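Local coordinates for putative pneumococcal surface protein (Streptococcus pneumoniae, PDB 4CNL) that binds choline through a chain of repeats and thereby probably attaches to the teichoic acids of the pneumococcal cell wall, at residues K157-N161 against E162-G166. Numbering follows the deposited sequence.
Sequences KMAVN and EWVDG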
ATOM      1  N   LYS A 157      15.395 -14.919 -11.673  1.00  9.18           N
ATOM      2  CA  LYS A 157      16.448 -15.311 -10.728  1.00 12.44           C
ATOM      3  C   LYS A 157      17.834 -14.983 -11.256  1.00 10.05           C
ATOM      4  O   LYS A 157      18.133 -15.190 -12.441  1.00 11.12           O
ATOM      5  CB  LYS A 157      16.385 -16.810 -10.396  1.00 12.41           C
ATOM      6  CG  LYS A 157      15.152 -17.224  -9.608  1.00 18.36           C
ATOM      7  CD  LYS A 157      15.166 -18.695  -9.216  1.00 21.68           C
ATOM      8  CE  LYS A 157      13.763 -19.112  -8.732  1.00 26.42           C
ATOM      9  NZ  LYS A 157      13.653 -20.569  -8.449  1.00 32.03           N
ATOM     10  N   MET A 158      18.678 -14.466 -10.365  1.00  9.62           N
ATOM     11  CA  MET A 158      20.087 -14.246 -10.691  1.00  9.02           C
ATOM     12  C   MET A 158      20.775 -15.557 -11.041  1.00  9.28           C
ATOM     13  O   MET A 158      20.646 -16.553 -10.327  1.00 10.28           O
ATOM     14  CB  MET A 158      20.816 -13.587  -9.526  1.00 11.26           C
ATOM     15  CG  MET A 158      22.217 -13.116  -9.885  1.00 11.11           C
ATOM     16  SD  MET A 158      23.075 -12.389  -8.479  1.00 14.35           S
ATOM     17  CE  MET A 158      23.495 -13.855  -7.530  1.00 11.95           C
ATOM     18  N   ALA A 159      21.522 -15.552 -12.140  1.00 10.79           N
ATOM     19  CA  ALA A 159      22.281 -16.733 -12.549  1.00 10.52           C
ATOM     20  C   ALA A 159      23.549 -16.914 -11.721  1.00 11.02           C
ATOM     21  O   ALA A 159      24.189 -15.934 -11.345  1.00 10.45           O
ATOM     22  CB  ALA A 159      22.644 -16.634 -14.027  1.00  8.10           C
ATOM     23  N   VAL A 160      23.915 -18.169 -11.455  1.00  8.77           N
ATOM     24  CA  VAL A 160      25.199 -18.480 -10.818  1.00 10.42           C
ATOM     25  C   VAL A 160      25.834 -19.716 -11.440  1.00 12.09           C
ATOM     26  O   VAL A 160      25.138 -20.692 -11.742  1.00 11.91           O
ATOM     27  CB  VAL A 160      25.068 -18.724  -9.299  1.00 10.58           C
ATOM     28  CG1 VAL A 160      24.730 -17.419  -8.557  1.00 12.17           C
ATOM     29  CG2 VAL A 160      24.011 -19.772  -9.017  1.00 12.99           C
ATOM     30  N   ASN A 161      27.152 -19.658 -11.625  1.00 10.31           N
ATOM     31  CA  ASN A 161      27.943 -20.773 -12.172  1.00 11.49           C
ATOM     32  C   ASN A 161      27.277 -21.433 -13.385  1.00 13.56           C
ATOM     33  O   ASN A 161      26.946 -22.625 -13.375  1.00 13.88           O
ATOM     34  CB  ASN A 161      28.224 -21.813 -11.084  1.00 14.27           C
ATOM     35  CG  ASN A 161      29.298 -22.806 -11.502  1.00 19.26           C
ATOM     36  OD1 ASN A 161      29.852 -22.716 -12.604  1.00 21.75           O
ATOM     37  ND2 ASN A 161      29.612 -23.751 -10.617  1.00 19.61           N
ATOM     38  N   GLU A 162      27.067 -20.653 -14.434  1.00 10.46           N
ATOM     39  CA  GLU A 162      26.394 -21.180 -15.613  1.00 11.02           C
ATOM     40  C   GLU A 162      26.654 -20.278 -16.801  1.00 13.36           C
ATOM     41  O   GLU A 162      27.097 -19.130 -16.652  1.00 12.88           O
ATOM     42  CB  GLU A 162      24.885 -21.334 -15.373  1.00 14.66           C
ATOM     43  CG  GLU A 162      24.158 -20.062 -14.963  1.00 12.10           C
ATOM     44  CD  GLU A 162      22.722 -20.333 -14.534  1.00 23.85           C
ATOM     45  OE1 GLU A 162      21.983 -20.984 -15.310  1.00 25.50           O
ATOM     46  OE2 GLU A 162      22.333 -19.904 -13.421  1.00 23.17           O
ATOM     47  N   TRP A 163      26.403 -20.823 -17.984  1.00 15.04           N
ATOM     48  CA  TRP A 163      26.469 -20.056 -19.215  1.00 13.47           C
ATOM     49  C   TRP A 163      25.107 -19.432 -19.482  1.00 14.78           C
ATOM     50  O   TRP A 163      24.080 -20.104 -19.392  1.00 20.71           O
ATOM     51  CB  TRP A 163      26.901 -20.952 -20.372  1.00 13.75           C
ATOM     52  CG  TRP A 163      28.332 -21.345 -20.248  1.00 14.17           C
ATOM     53  CD1 TRP A 163      28.834 -22.411 -19.557  1.00 17.06           C
ATOM     54  CD2 TRP A 163      29.452 -20.657 -20.801  1.00 14.28           C
ATOM     55  NE1 TRP A 163      30.208 -22.432 -19.656  1.00 16.62           N
ATOM     56  CE2 TRP A 163      30.611 -21.362 -20.413  1.00 16.62           C
ATOM     57  CE3 TRP A 163      29.593 -19.510 -21.585  1.00 13.26           C
ATOM     58  CZ2 TRP A 163      31.889 -20.959 -20.789  1.00 17.95           C
ATOM     59  CZ3 TRP A 163      30.865 -19.115 -21.962  1.00 15.15           C
ATOM     60  CH2 TRP A 163      31.991 -19.830 -21.560  1.00 16.62           C
ATOM     61  N   VAL A 164      25.099 -18.144 -19.795  1.00 11.08           N
ATOM     62  CA  VAL A 164      23.854 -17.393 -19.938  1.00 11.25           C
ATOM     63  C   VAL A 164      23.828 -16.542 -21.195  1.00 19.58           C
ATOM     64  O   VAL A 164      24.863 -16.334 -21.837  1.00 12.78           O
ATOM     65  CB  VAL A 164      23.618 -16.443 -18.741  1.00  9.62           C
ATOM     66  CG1 VAL A 164      23.606 -17.213 -17.417  1.00 17.52           C
ATOM     67  CG2 VAL A 164      24.667 -15.345 -18.718  1.00 12.63           C
ATOM     68  N   ASP A 165      22.636 -16.033 -21.513  1.00 13.93           N
ATOM     69  CA  ASP A 165      22.429 -15.057 -22.584  1.00 11.86           C
ATOM     70  C   ASP A 165      22.824 -15.658 -23.930  1.00 17.05           C
ATOM     71  O   ASP A 165      23.820 -15.256 -24.535  1.00 16.27           O
ATOM     72  CB  ASP A 165      23.220 -13.777 -22.297  1.00 12.77           C
ATOM     73  CG  ASP A 165      22.852 -12.642 -23.218  1.00 19.28           C
ATOM     74  OD1 ASP A 165      21.897 -12.797 -24.010  1.00 20.59           O
ATOM     75  OD2 ASP A 165      23.512 -11.584 -23.138  1.00 18.25           O
ATOM     76  N   GLY A 166      22.034 -16.629 -24.383  1.00 15.87           N
ATOM     77  CA  GLY A 166      22.319 -17.338 -25.618  1.00 10.49           C
ATOM     78  C   GLY A 166      23.571 -18.176 -25.489  1.00 17.08           C
ATOM     79  O   GLY A 166      24.270 -18.416 -26.477  1.00 16.17           O
TER
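The carboxylate of E162 has the methyl group of A159 over one face, with CB 3.7 Å from CD, while the backbone N-H of V160 approaches at the edge. That N-H donates to OE2 on its anti lone pair, V160 N to E162 OE2 being 3.1 Å, in a bond bent to 142° at the hydrogen. The other oxygen, OE1, forms a salt bridge with K153, so each oxygen has its own partner and the rotation of the group is probably fixed. V160 O lies on the side of the plane away from A159, 3.4 Å from E162 CG. The side chain folds back over the preceding residues because CG sits between the backbone N and the carbonyl carbon (chi1 57°), with an extended chain beyond. A159 CB also meets V164 CG1 at 3.6 Å, an apolar contact extended by V171 and Y151. The backbone that receives this carboxylate follows directly on M158, which lines a choline pocket with W123, W132 and Y150. N161, at positive phi and bonded through OD1 to Y170, faces V171 together with E162: a G1 beta bulge at the start of the hairpin formed by strands 162-164 and 169-171 in a choline-binding repeat.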